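Local coordinates for protein VompD (Bartonella quintana, PDB 4LGO) that probably mediates adhesion to host cells as a trimeric autotransporter adhesin of the bacterial outer membrane, this piece being an N-terminal part of its exposed region, at residues 116-119 / 120-123. Sequence-based numbering, arbitrary orientation.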
# COMPACT_ATOMS: atom_id res chain seq x y z
N GLY A 116 16.82 26.28 -1.28
CA GLY A 116 15.72 26.78 -0.46
C GLY A 116 15.50 28.26 -0.70
O GLY A 116 16.47 28.99 -0.98
N ILE A 117 14.24 28.69 -0.66
CA ILE A 117 13.85 30.08 -0.90
C ILE A 117 13.10 30.69 0.28
O ILE A 117 13.48 31.75 0.77
CB ILE A 117 12.94 30.20 -2.15
CG1 ILE A 117 13.69 29.77 -3.40
CG2 ILE A 117 12.39 31.62 -2.36
CD1 ILE A 117 12.76 29.62 -4.58
N ARG A 118 12.03 30.04 0.71
CA ARG A 118 11.23 30.49 1.86
C ARG A 118 11.98 30.19 3.16
O ARG A 118 12.88 29.33 3.21
CB ARG A 118 9.87 29.80 1.90
CG ARG A 118 8.92 30.09 0.73
CD ARG A 118 7.85 29.01 0.64
NE ARG A 118 8.47 27.73 0.27
CZ ARG A 118 8.16 26.96 -0.77
NH1 ARG A 118 7.17 27.27 -1.60
NH2 ARG A 118 8.84 25.84 -0.96
N GLU A 119 11.59 30.90 4.22
CA GLU A 119 12.30 30.78 5.51
C GLU A 119 12.32 29.37 6.06
O GLU A 119 13.28 29.01 6.74
CB GLU A 119 11.71 31.74 6.56
CG GLU A 119 10.26 31.53 6.92
CD GLU A 119 9.74 32.64 7.85
OE1 GLU A 119 10.53 33.57 8.15
OE2 GLU A 119 8.57 32.56 8.26
N ASN A 120 11.28 28.57 5.77
CA ASN A 120 11.22 27.19 6.24
C ASN A 120 11.58 26.15 5.17
O ASN A 120 11.22 24.99 5.29
CB ASN A 120 9.84 26.88 6.81
CG ASN A 120 8.73 27.00 5.77
OD1 ASN A 120 8.94 27.58 4.69
ND2 ASN A 120 7.57 26.47 6.10
N ASP A 121 12.32 26.56 4.14
CA ASP A 121 12.89 25.61 3.18
C ASP A 121 14.26 25.11 3.64
O ASP A 121 15.04 25.86 4.24
CB ASP A 121 13.06 26.24 1.78
CG ASP A 121 11.76 26.54 1.06
OD1 ASP A 121 10.67 26.07 1.45
OD2 ASP A 121 11.81 27.29 0.05
N ALA A 122 14.58 23.85 3.37
CA ALA A 122 15.91 23.34 3.63
C ALA A 122 16.93 24.09 2.78
O ALA A 122 16.59 24.58 1.71
CB ALA A 122 15.99 21.86 3.30
N VAL A 123 18.17 24.15 3.26
CA VAL A 123 19.27 24.70 2.46
C VAL A 123 20.22 23.60 2.01
O VAL A 123 20.38 22.56 2.66
CB VAL A 123 20.05 25.79 3.20
CG1 VAL A 123 19.18 27.02 3.40
CG2 VAL A 123 20.57 25.28 4.50
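Arg118 and Asp121 are the ends of a type I beta turn, closed by Asp121 N donating to Arg118 O at 3.0 Å. The turn sits between strand 108-113 and the helix 125-134, and Asp121, Ala122 and Val123 lead towards that helix; this strand-to-coil transition is consistent with the neck of YadA-like trimeric adhesins.

Asp121 turns its carboxylate back towards the backbone of Ile117 and Arg118, and each oxygen does a separate job. OD2 takes two backbone N-H groups: Ile117 N at 2.9 Å, on the anti lone pair, and Arg118 N at 2.8 Å, which approaches from above the carboxylate plane. OD1 faces the Arg118 side chain. That chain turns sharply at chi3 (-66°), which brings its guanidinium side-on to the acid, and NE and NH2 both donate to the single oxygen OD1 rather than one to each oxygen. The two flat groups stand 89° apart, with OD1 at the guanidinium edge and almost in its plane. Four N-H groups of two neighbouring residues thus fix the carboxylate's rotation, and together they should stabilise its negative charge. Thr111 of a second subunit adds a hydrogen bond to OD1, while Lys109 of that subunit packs on both Arg118 and Asp121, so the salt bridge is part of the trimer interface.

Just before the turn the chain passes close to itself at Gly116, where Gly116 CA makes a CA-H...O contact with Ala122 O at 3.2 Å and lies 3.5 Å from Asp121 CB.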